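Long-range contacts in putative invasin (Yersinia pseudotuberculosis IP 31758, PDB 5N40), which is a bacterial adhesin that probably mediates attachment to host cells through a C-type lectin-like domain carried on immunoglobulin-like domains: residues 164-169 with 186-191; 121-126 with 214-219; 145-150 with 169-174; 158-163 with 192-197. The protein carries 1 engineered substitution. One frame throughout, in Å; residues are numbered along the deposited sequence.

Interaction 1. Residues 164-169 with 186-191; sequences VQIADA and VSVTDP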
loop_
_atom_site.group_PDB
_atom_site.type_symbol
_atom_site.label_atom_id
_atom_site.label_comp_id
_atom_site.label_asym_id
_atom_site.label_seq_id
_atom_site.Cartn_x
_atom_site.Cartn_y
_atom_site.Cartn_z
ATOM N N VAL A 164 -6.208 0.276 -3.599
ATOM C CA VAL A 164 -5.576 0.583 -2.320
ATOM C C VAL A 164 -4.893 1.942 -2.397
ATOM O O VAL A 164 -4.314 2.319 -3.425
ATOM C CB VAL A 164 -4.583 -0.529 -1.934
ATOM C CG1 VAL A 164 -3.682 -0.103 -0.774
ATOM C CG2 VAL A 164 -5.334 -1.792 -1.553
ATOM N N GLN A 165 -4.958 2.684 -1.296
ATOM C CA GLN A 165 -4.494 4.060 -1.233
ATOM C C GLN A 165 -3.204 4.135 -0.434
ATOM O O GLN A 165 -3.063 3.479 0.604
ATOM C CB GLN A 165 -5.548 4.971 -0.588
ATOM C CG GLN A 165 -6.884 4.993 -1.301
ATOM C CD GLN A 165 -6.821 5.678 -2.652
ATOM O OE1 GLN A 165 -6.642 6.892 -2.734
ATOM N NE2 GLN A 165 -6.985 4.903 -3.720
ATOM N N ILE A 166 -2.268 4.943 -0.923
ATOM C CA ILE A 166 -1.056 5.295 -0.202
ATOM C C ILE A 166 -1.018 6.814 -0.119
ATOM O O ILE A 166 -1.133 7.498 -1.142
ATOM C CB ILE A 166 0.200 4.722 -0.888
ATOM C CG1 ILE A 166 0.110 3.187 -0.956
ATOM C CG2 ILE A 166 1.457 5.154 -0.145
ATOM C CD1 ILE A 166 1.264 2.491 -1.681
ATOM N N ALA A 167 -0.904 7.341 1.097
ATOM C CA ALA A 167 -0.941 8.789 1.311
ATOM C C ALA A 167 -2.191 9.405 0.681
ATOM O O ALA A 167 -2.143 10.465 0.056
ATOM C CB ALA A 167 0.327 9.453 0.768
ATOM N N ASP A 168 -3.325 8.717 0.838
ATOM C CA ASP A 168 -4.636 9.207 0.394
ATOM C C ASP A 168 -4.698 9.425 -1.116
ATOM O O ASP A 168 -5.457 10.267 -1.598
ATOM C CB ASP A 168 -5.032 10.491 1.135
ATOM C CG ASP A 168 -5.270 10.261 2.620
ATOM O OD1 ASP A 168 -5.834 9.206 2.987
ATOM O OD2 ASP A 168 -4.884 11.133 3.426
ATOM N N ALA A 169 -3.920 8.658 -1.878
ATOM C CA ALA A 169 -4.028 8.629 -3.331
ATOM C C ALA A 169 -3.789 7.204 -3.810
ATOM O O ALA A 169 -3.279 6.358 -3.072
ATOM C CB ALA A 169 -3.032 9.583 -4.002
ATOM N N VAL A 186 4.877 5.010 4.943
ATOM C CA VAL A 186 3.692 5.545 4.289
ATOM C C VAL A 186 2.450 4.995 4.979
ATOM O O VAL A 186 2.487 3.973 5.670
ATOM C CB VAL A 186 3.659 5.212 2.781
ATOM C CG1 VAL A 186 4.895 5.777 2.090
ATOM C CG2 VAL A 186 3.561 3.709 2.552
ATOM N N SER A 187 1.340 5.696 4.766
ATOM C CA SER A 187 0.047 5.341 5.335
ATOM C C SER A 187 -0.808 4.679 4.263
ATOM O O SER A 187 -1.070 5.280 3.212
ATOM C CB SER A 187 -0.645 6.582 5.892
ATOM O OG SER A 187 -1.862 6.234 6.516
ATOM N N VAL A 188 -1.245 3.450 4.530
ATOM C CA VAL A 188 -2.001 2.641 3.577
ATOM C C VAL A 188 -3.442 2.527 4.056
ATOM O O VAL A 188 -3.688 2.165 5.212
ATOM C CB VAL A 188 -1.388 1.242 3.414
ATOM C CG1 VAL A 188 -2.096 0.483 2.297
ATOM C CG2 VAL A 188 0.105 1.342 3.139
ATOM N N THR A 189 -4.390 2.781 3.151
ATOM C CA THR A 189 -5.816 2.668 3.435
ATOM C C THR A 189 -6.516 1.985 2.265
ATOM O O THR A 189 -5.997 1.928 1.150
ATOM C CB THR A 189 -6.471 4.035 3.688
ATOM O OG1 THR A 189 -6.215 4.900 2.574
ATOM C CG2 THR A 189 -5.952 4.672 4.974
ATOM N N ASP A 190 -7.727 1.493 2.525
ATOM C CA ASP A 190 -8.517 0.774 1.522
ATOM C C ASP A 190 -9.973 1.218 1.628
ATOM O O ASP A 190 -10.875 0.407 1.850
ATOM C CB ASP A 190 -8.370 -0.736 1.706
ATOM C CG ASP A 190 -8.787 -1.534 0.481
ATOM O OD1 ASP A 190 -9.125 -0.927 -0.563
ATOM O OD2 ASP A 190 -8.800 -2.785 0.569
ATOM N N PRO A 191 -10.235 2.517 1.453
ATOM C CA PRO A 191 -11.605 3.027 1.672
ATOM C C PRO A 191 -12.652 2.413 0.753
ATOM O O PRO A 191 -13.835 2.383 1.121
ATOM C CB PRO A 191 -11.459 4.536 1.432
ATOM C CG PRO A 191 -10.231 4.686 0.601
ATOM C CD PRO A 191 -9.311 3.588 1.038
HETATM O O HOH W 1 -3.678 6.293 2.536
HETATM O O HOH W 2 -7.603 7.131 2.101
HETATM O O HOH W 3 -3.721 7.814 4.848
#

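Interaction 2. Residues 121-126 with 214-219; sequences QAISLT and VTFNVI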
loop_
_atom_site.group_PDB
_atom_site.type_symbol
_atom_site.label_atom_id
_atom_site.label_comp_id
_atom_site.label_asym_id
_atom_site.label_seq_id
_atom_site.Cartn_x
_atom_site.Cartn_y
_atom_site.Cartn_z
ATOM N N GLN A 121 -9.329 2.168 8.944
ATOM C CA GLN A 121 -8.048 2.291 9.618
ATOM C C GLN A 121 -6.935 2.395 8.576
ATOM O O GLN A 121 -7.136 2.127 7.392
ATOM C CB GLN A 121 -7.805 1.096 10.539
ATOM C CG GLN A 121 -8.782 0.971 11.691
ATOM C CD GLN A 121 -8.464 -0.216 12.574
ATOM O OE1 GLN A 121 -8.585 -1.370 12.157
ATOM N NE2 GLN A 121 -8.043 0.059 13.802
ATOM N N ALA A 122 -5.753 2.794 9.035
ATOM C CA ALA A 122 -4.574 2.918 8.186
ATOM C C ALA A 122 -3.473 2.007 8.701
ATOM O O ALA A 122 -3.195 1.979 9.904
ATOM C CB ALA A 122 -4.072 4.364 8.135
ATOM N N ILE A 123 -2.852 1.275 7.786
ATOM C CA ILE A 123 -1.687 0.456 8.094
ATOM C C ILE A 123 -0.433 1.281 7.828
ATOM O O ILE A 123 -0.317 1.942 6.785
ATOM C CB ILE A 123 -1.688 -0.840 7.264
ATOM C CG1 ILE A 123 -2.777 -1.783 7.765
ATOM C CG2 ILE A 123 -0.327 -1.551 7.340
ATOM C CD1 ILE A 123 -3.027 -2.984 6.858
ATOM N N SER A 124 0.502 1.245 8.770
ATOM C CA SER A 124 1.784 1.918 8.615
ATOM C C SER A 124 2.764 0.947 7.967
ATOM O O SER A 124 3.070 -0.102 8.539
ATOM C CB SER A 124 2.312 2.399 9.964
ATOM O OG SER A 124 3.495 3.166 9.801
ATOM N N LEU A 125 3.240 1.293 6.778
ATOM C CA LEU A 125 4.117 0.439 5.989
ATOM C C LEU A 125 5.468 1.124 5.880
ATOM O O LEU A 125 5.546 2.272 5.429
ATOM C CB LEU A 125 3.518 0.182 4.601
ATOM C CG LEU A 125 4.201 -0.814 3.655
ATOM C CD1 LEU A 125 3.200 -1.280 2.613
ATOM C CD2 LEU A 125 5.427 -0.225 2.975
ATOM N N THR A 126 6.524 0.429 6.305
ATOM C CA THR A 126 7.885 0.953 6.262
ATOM C C THR A 126 8.755 0.105 5.341
ATOM O O THR A 126 8.831 -1.118 5.499
ATOM C CB THR A 126 8.502 0.990 7.663
ATOM O OG1 THR A 126 7.721 1.842 8.512
ATOM C CG2 THR A 126 9.933 1.498 7.612
ATOM N N VAL A 214 -1.270 -6.589 2.847
ATOM C CA VAL A 214 -2.135 -5.781 3.692
ATOM C C VAL A 214 -3.571 -6.240 3.485
ATOM O O VAL A 214 -4.004 -6.497 2.355
ATOM C CB VAL A 214 -1.981 -4.272 3.400
ATOM C CG1 VAL A 214 -0.570 -3.806 3.784
ATOM C CG2 VAL A 214 -2.284 -3.969 1.933
ATOM N N THR A 215 -4.306 -6.363 4.585
ATOM C CA THR A 215 -5.682 -6.827 4.559
ATOM C C THR A 215 -6.540 -5.795 5.272
ATOM O O THR A 215 -6.194 -5.358 6.371
ATOM C CB THR A 215 -5.807 -8.198 5.230
ATOM O OG1 THR A 215 -4.998 -9.142 4.520
ATOM C CG2 THR A 215 -7.257 -8.682 5.251
ATOM N N PHE A 216 -7.639 -5.397 4.638
ATOM C CA PHE A 216 -8.584 -4.455 5.228
ATOM C C PHE A 216 -9.944 -5.128 5.291
ATOM O O PHE A 216 -10.541 -5.441 4.254
ATOM C CB PHE A 216 -8.640 -3.146 4.435
ATOM C CG PHE A 216 -7.373 -2.333 4.515
ATOM C CD1 PHE A 216 -6.307 -2.565 3.643
ATOM C CD2 PHE A 216 -7.232 -1.346 5.470
ATOM C CE1 PHE A 216 -5.147 -1.800 3.722
ATOM C CE2 PHE A 216 -6.079 -0.599 5.561
ATOM C CZ PHE A 216 -5.030 -0.822 4.678
ATOM N N ASN A 217 -10.424 -5.347 6.511
ATOM C CA ASN A 217 -11.673 -6.061 6.726
ATOM C C ASN A 217 -12.871 -5.230 6.303
ATOM O O ASN A 217 -12.932 -4.027 6.559
ATOM C CB ASN A 217 -11.825 -6.416 8.199
ATOM C CG ASN A 217 -10.730 -7.308 8.701
ATOM O OD1 ASN A 217 -10.315 -8.246 8.020
ATOM N ND2 ASN A 217 -10.264 -7.042 9.923
ATOM N N VAL A 218 -13.837 -5.895 5.678
ATOM C CA VAL A 218 -15.120 -5.295 5.324
ATOM C C VAL A 218 -16.134 -5.627 6.416
ATOM O O VAL A 218 -16.129 -6.731 6.975
ATOM C CB VAL A 218 -15.586 -5.797 3.943
ATOM C CG1 VAL A 218 -16.025 -7.261 4.009
ATOM C CG2 VAL A 218 -16.686 -4.900 3.399
ATOM N N ILE A 219 -17.023 -4.676 6.722
ATOM C CA ILE A 219 -17.885 -4.863 7.885
ATOM C C ILE A 219 -18.910 -5.963 7.629
ATOM O O ILE A 219 -19.378 -6.615 8.572
ATOM C CB ILE A 219 -18.541 -3.522 8.266
ATOM C CG1 ILE A 219 -19.222 -3.601 9.642
ATOM C CG2 ILE A 219 -19.541 -3.080 7.201
ATOM C CD1 ILE A 219 -18.255 -3.782 10.815
#

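Interaction 3. Residues 145-150 with 169-174; sequences FEQVAV and ANYDAF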
loop_
_atom_site.group_PDB
_atom_site.type_symbol
_atom_site.label_atom_id
_atom_site.label_comp_id
_atom_site.label_asym_id
_atom_site.label_seq_id
_atom_site.Cartn_x
_atom_site.Cartn_y
_atom_site.Cartn_z
ATOM N N PHE A 145 5.360 1.810 -5.540
ATOM C CA PHE A 145 4.541 0.711 -5.050
ATOM C C PHE A 145 3.625 0.202 -6.153
ATOM O O PHE A 145 3.108 0.977 -6.963
ATOM C CB PHE A 145 3.688 1.129 -3.841
ATOM C CG PHE A 145 4.496 1.496 -2.639
ATOM C CD1 PHE A 145 4.960 0.515 -1.777
ATOM C CD2 PHE A 145 4.810 2.813 -2.375
ATOM C CE1 PHE A 145 5.710 0.843 -0.673
ATOM C CE2 PHE A 145 5.559 3.147 -1.263
ATOM C CZ PHE A 145 6.016 2.153 -0.416
ATOM N N GLU A 146 3.398 -1.109 -6.143
ATOM C CA GLU A 146 2.563 -1.764 -7.142
ATOM C C GLU A 146 1.738 -2.863 -6.492
ATOM O O GLU A 146 2.279 -3.705 -5.770
ATOM C CB GLU A 146 3.427 -2.351 -8.265
ATOM C CG GLU A 146 2.628 -2.875 -9.441
ATOM C CD GLU A 146 3.506 -3.337 -10.587
ATOM O OE1 GLU A 146 4.713 -3.567 -10.366
ATOM O OE2 GLU A 146 2.980 -3.473 -11.708
ATOM N N GLN A 147 0.430 -2.852 -6.745
ATOM C CA GLN A 147 -0.415 -3.979 -6.371
ATOM C C GLN A 147 -0.125 -5.149 -7.301
ATOM O O GLN A 147 -0.233 -5.008 -8.521
ATOM C CB GLN A 147 -1.890 -3.573 -6.437
ATOM C CG GLN A 147 -2.874 -4.714 -6.192
ATOM C CD GLN A 147 -3.254 -5.471 -7.456
ATOM O OE1 GLN A 147 -2.843 -6.616 -7.660
ATOM N NE2 GLN A 147 -4.067 -4.841 -8.299
ATOM N N VAL A 148 0.261 -6.295 -6.736
ATOM C CA VAL A 148 0.621 -7.466 -7.529
ATOM C C VAL A 148 -0.255 -8.679 -7.246
ATOM O O VAL A 148 -0.125 -9.686 -7.951
ATOM C CB VAL A 148 2.114 -7.839 -7.349
ATOM C CG1 VAL A 148 3.020 -6.720 -7.854
ATOM C CG2 VAL A 148 2.424 -8.173 -5.894
ATOM N N ALA A 149 -1.153 -8.628 -6.259
ATOM C CA ALA A 149 -2.113 -9.706 -6.041
ATOM C C ALA A 149 -3.245 -9.186 -5.165
ATOM O O ALA A 149 -3.041 -8.298 -4.338
ATOM C CB ALA A 149 -1.477 -10.939 -5.386
ATOM N N VAL A 150 -4.440 -9.748 -5.370
ATOM C CA VAL A 150 -5.631 -9.420 -4.577
ATOM C C VAL A 150 -6.469 -10.680 -4.457
ATOM O O VAL A 150 -6.951 -11.204 -5.469
ATOM C CB VAL A 150 -6.470 -8.288 -5.202
ATOM C CG1 VAL A 150 -7.647 -7.925 -4.281
ATOM C CG2 VAL A 150 -5.630 -7.057 -5.482
ATOM N N ALA A 169 -3.920 8.658 -1.878
ATOM C CA ALA A 169 -4.028 8.629 -3.331
ATOM C C ALA A 169 -3.789 7.204 -3.810
ATOM O O ALA A 169 -3.279 6.358 -3.072
ATOM C CB ALA A 169 -3.032 9.583 -4.002
ATOM N N ASN A 170 -4.155 6.941 -5.064
ATOM C CA ASN A 170 -3.942 5.610 -5.622
ATOM C C ASN A 170 -2.474 5.227 -5.484
ATOM O O ASN A 170 -1.587 6.074 -5.590
ATOM C CB ASN A 170 -4.354 5.555 -7.096
ATOM C CG ASN A 170 -5.831 5.812 -7.309
ATOM O OD1 ASN A 170 -6.654 5.562 -6.427
ATOM N ND2 ASN A 170 -6.177 6.294 -8.493
ATOM N N TYR A 171 -2.224 3.937 -5.244
ATOM C CA TYR A 171 -0.856 3.484 -4.990
ATOM C C TYR A 171 0.077 3.832 -6.149
ATOM O O TYR A 171 1.250 4.151 -5.930
ATOM C CB TYR A 171 -0.835 1.974 -4.720
ATOM C CG TYR A 171 -1.259 1.147 -5.908
ATOM C CD1 TYR A 171 -0.357 0.821 -6.917
ATOM C CD2 TYR A 171 -2.566 0.701 -6.036
ATOM C CE1 TYR A 171 -0.746 0.085 -8.007
ATOM C CE2 TYR A 171 -2.961 -0.047 -7.126
ATOM C CZ TYR A 171 -2.048 -0.345 -8.111
ATOM O OH TYR A 171 -2.456 -1.081 -9.203
ATOM N N ASP A 172 -0.421 3.783 -7.387
ATOM C CA ASP A 172 0.437 4.007 -8.549
ATOM C C ASP A 172 0.780 5.473 -8.765
ATOM O O ASP A 172 1.582 5.777 -9.656
ATOM C CB ASP A 172 -0.198 3.428 -9.823
ATOM C CG ASP A 172 -1.626 3.908 -10.071
ATOM O OD1 ASP A 172 -2.088 4.887 -9.434
ATOM O OD2 ASP A 172 -2.285 3.278 -10.930
ATOM N N ALA A 173 0.223 6.379 -7.966
ATOM C CA ALA A 173 0.611 7.781 -8.009
ATOM C C ALA A 173 1.737 8.107 -7.041
ATOM O O ALA A 173 2.282 9.217 -7.101
ATOM C CB ALA A 173 -0.598 8.675 -7.701
ATOM N N PHE A 174 2.104 7.179 -6.155
ATOM C CA PHE A 174 3.085 7.494 -5.130
ATOM C C PHE A 174 4.488 7.617 -5.721
ATOM O O PHE A 174 4.917 6.799 -6.537
ATOM C CB PHE A 174 3.093 6.434 -4.024
ATOM C CG PHE A 174 4.118 6.707 -2.961
ATOM C CD1 PHE A 174 5.433 6.289 -3.118
ATOM C CD2 PHE A 174 3.782 7.432 -1.836
ATOM C CE1 PHE A 174 6.380 6.573 -2.161
ATOM C CE2 PHE A 174 4.732 7.719 -0.873
ATOM C CZ PHE A 174 6.030 7.287 -1.037
HETATM O O HOH W 4 3.990 4.047 -6.769
HETATM O O HOH W 5 -1.236 -3.029 -10.302
#

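Interaction 4. Residues 158-163 with 192-197; sequences VSSSGV and NGIGVQ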
loop_
_atom_site.group_PDB
_atom_site.type_symbol
_atom_site.label_atom_id
_atom_site.label_comp_id
_atom_site.label_asym_id
_atom_site.label_seq_id
_atom_site.Cartn_x
_atom_site.Cartn_y
_atom_site.Cartn_z
ATOM N N VAL A 158 -9.562 -11.614 -6.692
ATOM C CA VAL A 158 -10.612 -10.603 -6.712
ATOM C C VAL A 158 -10.156 -9.455 -7.602
ATOM O O VAL A 158 -9.066 -8.898 -7.405
ATOM C CB VAL A 158 -10.945 -10.106 -5.296
ATOM C CG1 VAL A 158 -12.002 -9.007 -5.342
ATOM C CG2 VAL A 158 -11.410 -11.269 -4.432
ATOM N N SER A 159 -10.982 -9.117 -8.588
ATOM C CA SER A 159 -10.703 -8.016 -9.496
ATOM C C SER A 159 -11.682 -6.858 -9.353
ATOM O O SER A 159 -11.590 -5.892 -10.116
ATOM C CB SER A 159 -10.712 -8.525 -10.945
ATOM O OG SER A 159 -12.012 -8.925 -11.342
ATOM N N SER A 160 -12.605 -6.915 -8.391
ATOM C CA SER A 160 -13.662 -5.918 -8.268
ATOM C C SER A 160 -13.577 -5.105 -6.979
ATOM O O SER A 160 -14.534 -4.398 -6.642
ATOM C CB SER A 160 -15.031 -6.592 -8.371
ATOM O OG SER A 160 -15.144 -7.666 -7.462
ATOM N N SER A 161 -12.464 -5.174 -6.260
ATOM C CA SER A 161 -12.256 -4.347 -5.087
ATOM C C SER A 161 -11.653 -3.000 -5.490
ATOM O O SER A 161 -11.102 -2.836 -6.582
ATOM C CB SER A 161 -11.344 -5.053 -4.087
ATOM O OG SER A 161 -11.419 -4.426 -2.820
ATOM N N GLY A 162 -11.756 -2.037 -4.583
ATOM C CA GLY A 162 -11.237 -0.708 -4.837
ATOM C C GLY A 162 -9.720 -0.672 -4.875
ATOM O O GLY A 162 -9.026 -1.613 -4.488
ATOM N N VAL A 163 -9.196 0.455 -5.353
ATOM C CA VAL A 163 -7.750 0.650 -5.448
ATOM C C VAL A 163 -7.210 1.026 -4.072
ATOM O O VAL A 163 -7.691 1.976 -3.441
ATOM C CB VAL A 163 -7.414 1.729 -6.492
ATOM C CG1 VAL A 163 -5.900 1.935 -6.618
ATOM C CG2 VAL A 163 -8.010 1.370 -7.837
ATOM N N ASN A 192 -12.266 1.919 -0.423
ATOM C CA ASN A 192 -13.192 1.283 -1.349
ATOM C C ASN A 192 -12.990 -0.227 -1.414
ATOM O O ASN A 192 -13.386 -0.863 -2.395
ATOM C CB ASN A 192 -13.048 1.907 -2.737
ATOM C CG ASN A 192 -13.342 3.397 -2.730
ATOM O OD1 ASN A 192 -14.455 3.814 -2.418
ATOM N ND2 ASN A 192 -12.342 4.203 -3.063
ATOM N N GLY A 193 -12.392 -0.816 -0.381
ATOM C CA GLY A 193 -12.180 -2.248 -0.374
ATOM C C GLY A 193 -13.458 -3.027 -0.122
ATOM O O GLY A 193 -14.433 -2.521 0.434
ATOM N N ILE A 194 -13.455 -4.291 -0.552
ATOM C CA ILE A 194 -14.584 -5.177 -0.299
ATOM C C ILE A 194 -14.190 -6.365 0.584
ATOM O O ILE A 194 -14.934 -7.331 0.683
ATOM C CB ILE A 194 -15.240 -5.638 -1.617
ATOM C CG1 ILE A 194 -14.299 -6.508 -2.463
ATOM C CG2 ILE A 194 -15.703 -4.411 -2.407
ATOM C CD1 ILE A 194 -14.967 -7.092 -3.705
ATOM N N GLY A 195 -13.034 -6.292 1.248
ATOM C CA GLY A 195 -12.609 -7.331 2.172
ATOM C C GLY A 195 -11.547 -8.249 1.603
ATOM O O GLY A 195 -11.715 -9.475 1.578
ATOM N N VAL A 196 -10.437 -7.669 1.158
ATOM C CA VAL A 196 -9.432 -8.419 0.422
ATOM C C VAL A 196 -8.054 -8.230 1.048
ATOM O O VAL A 196 -7.777 -7.251 1.747
ATOM C CB VAL A 196 -9.401 -8.024 -1.076
ATOM C CG1 VAL A 196 -10.714 -8.390 -1.738
ATOM C CG2 VAL A 196 -9.134 -6.540 -1.250
ATOM N N GLN A 197 -7.189 -9.205 0.769
ATOM C CA GLN A 197 -5.772 -9.148 1.086
ATOM C C GLN A 197 -5.035 -8.715 -0.174
ATOM O O GLN A 197 -5.111 -9.396 -1.201
ATOM C CB GLN A 197 -5.272 -10.511 1.563
ATOM C CG GLN A 197 -3.783 -10.602 1.823
ATOM C CD GLN A 197 -3.289 -12.034 1.852
ATOM O OE1 GLN A 197 -2.781 -12.557 0.850
ATOM N NE2 GLN A 197 -3.413 -12.672 3.000
HETATM O O HOH W 6 -9.853 1.476 -1.738
HETATM O O HOH W 7 -10.029 3.930 -4.194
#

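Interaction 1. Residues 164-169 with 186-191
Val164 lays its CG2 methyl over one face of the Asp190 carboxylate, 4.0 Å from Asp190 CG, and the two side chains cross at about a right angle. The Pro191 ring turns its CG-CD rim to the chain of Gln165, with Gln165 CG 3.7 Å from Pro191 CD. Of the flat carbonyl groups, that of Ser187 takes Ala167 N within its plane, whereas that of Gln165 takes Thr189 N tilted 26° from the plane; Gln165 N completes the pair of backbone bonds with Thr189, a nearly straight bond of 2.8 Å to Thr189 O. Thr189 OG1 stands between its backbone N and carbonyl carbon (chi1 55°), which brings it to 3.2 Å from Gln165 CB. Gln165 NE2 leads away and donates to Asn170 OD1 and Val163 O. On the interior face, Val164 CG1 meets Val188 CG1 at 3.5 Å, and Ile166 CG2 rests on CB and CG2 of Val186. On the outer side, one water links Asp168 N with Ser187 O and Thr189 OG1; a second ties Asp168 OD1 to Thr189 OG1, and a third ties it to Ser187 OG. Ile166 and Ala169 exchange backbone bonds round a two-residue type I' turn, making strands 165-166 and 169-170 a beta hairpin; 165-166 pairs antiparallel with 183-189, and 169-170 is the outermost strand of that sheet in an immunoglobulin-like beta sandwich.

Interaction 2. Residues 121-126 with 214-219
Ile123 points its extended branch at Phe216 and Val214, with the CD1 methyl touching both. The Ile123 and Phe216 side chains approach at a slant. CD1 lies 4.1 Å from the ring centroid of Phe216 and 29° off the ring normal, an off-centre CH-pi contact displaced toward CZ, which is 3.7 Å from Ile123 CD1. Ile123 CG1, the next carbon back along the branch, also touches CZ, so the ring is met by two successive carbons. Ile123 carries CD1 anti to CA (chi2 170°), and this stretched shape lets one methyl serve both partners: the same methyl is also 3.8 Å from Val214 CB and close to Val214 CG1. Val214 and Ile123 likewise meet at a slant. At the ring edge, near its plane, Gln121 O stands 3.4 Å from Phe216 CE2, so a backbone carbonyl borders the aromatic rim. The polar end of Gln121 turns elsewhere, with OE1 accepting a bond from Asn118 N. No hydrogen bond joins the two segments; apolar carbons carry the contact. The strand segments 123-126 and 214-217 run nearly antiparallel, at 174°, with axes 9.5 Å apart, as befits facing sheets of a beta sandwich. Strand 123-131 lies between strands 106-112 and 183-189 in one sheet, while strand 209-217 lies between 116-118 and 197-204 in the other; Leu200 of strand 197-204 also packs against Val214 and Leu125.

Interaction 3. Residues 145-150 with 169-174
Phe145 and Phe174 form a T-shaped (edge-to-face) pair at the margin of an immunoglobulin-like beta sandwich, with Phe145 buried and Phe174 partly exposed, where the 3-10 turn 171-173 folds back against strand 142-151. The edge of Phe145 points at the face of Phe174, with centroids 5.2 Å apart and planes at 68°. Phe145 CE2 stands above the Phe174 ring, displaced toward its rim, and Phe145 CD2 is 3.6 Å from Phe174 CD1. Ile166 of strand 165-166 touches both rings. Tyr171 is packed as tightly. Its CG sits between the backbone N and the carbonyl carbon (chi1 65°), and the ring beyond lies beside the strand backbone. One face receives Gln147: CB makes a CH-pi contact at 4.0 Å from the centroid of the Tyr171 ring, and Gln147 N is 3.4 Å from Tyr171 CE1. Phe145 O approaches the same ring at its edge, near the plane, 3.5 Å from Tyr171 CD1. The loose side lies at the exposed Glu146 and Asp172, which barely touch the opposite segment, and at the waters. No direct hydrogen bond spans the segments, and water fills that role. One water accepts from Phe145 N and lies close to Tyr171 O and Phe174 O. At the hydroxyl of Tyr171, a second water donates to Gln147 O at 2.8 Å.

Interaction 4. Residues 158-163 with 192-197
Ile194 reaches across to Ser161, Ser160 and Val158, and its long branch can be followed outward from the backbone. CB starts 4.2 Å from Ser161 OG. CG1, set between the backbone N and the carbonyl carbon (chi1 65°), turns toward the serine and comes 3.6 Å from Ser161 OG, with Ser161 CB almost as near. The chain then runs straight on (chi2 174°), and CD1 ends beside Ser160 OG and 3.9 Å from Val158 CG1. That same Val158 methyl touches Val196 CG1, so a small apolar cluster closes this end of the contact; Val150 of strand 142-151 also touches Val158 and Val196. Ser161 bridges the apolar and polar parts. Its OG lies anti to the backbone N and accepts a hydrogen bond of 3.1 Å from Ile194 N, bent to 146° at the hydrogen, while Val196 CG2 packs 3.5 Å from the same Ser161 OG. Beyond it the two backbones draw together, Gly162 CA and Asn192 CA being 4.5 Å apart. Gly162 N gives a weak bond to Asn192 O, and Asn192 CB rests against Gly162 CA. Two waters donate to Val163 O: one also accepts from Asn192 N, the other from Asn192 ND2. These are two loops of the immunoglobulin-like domain, without strand pairing between them. Their close approach rests on Gly162 having no side chain, since a CB there would clash with Asn192 CB; the direct polar grip is mainly the Ile194 N to Ser161 OG bond, the rest being weak or passing through water.

Overall arrangement
All four interactions belong to one immunoglobulin-like domain, the middle part of a long chain that ends in a C-type lectin-like domain. Interactions 1 and 2 have centres about 9 Å apart; interaction 1 shares one sheet with segment 121-126, Val188 and Val186 bonding through their backbones to Ile123 and Leu125, while 214-219 lies in the facing sheet. Interaction 3, about 9 Å from interaction 1 between centres, shares Ala169 with it, and Ile166 packs on Phe145. Interaction 4 lies at one end, its centre about 12 Å from those of interactions 2 and 3; Val150 O and Val158 N, 2.9 Å apart, connect it to strand 142-151. Interaction 2 encloses the other three along the chain.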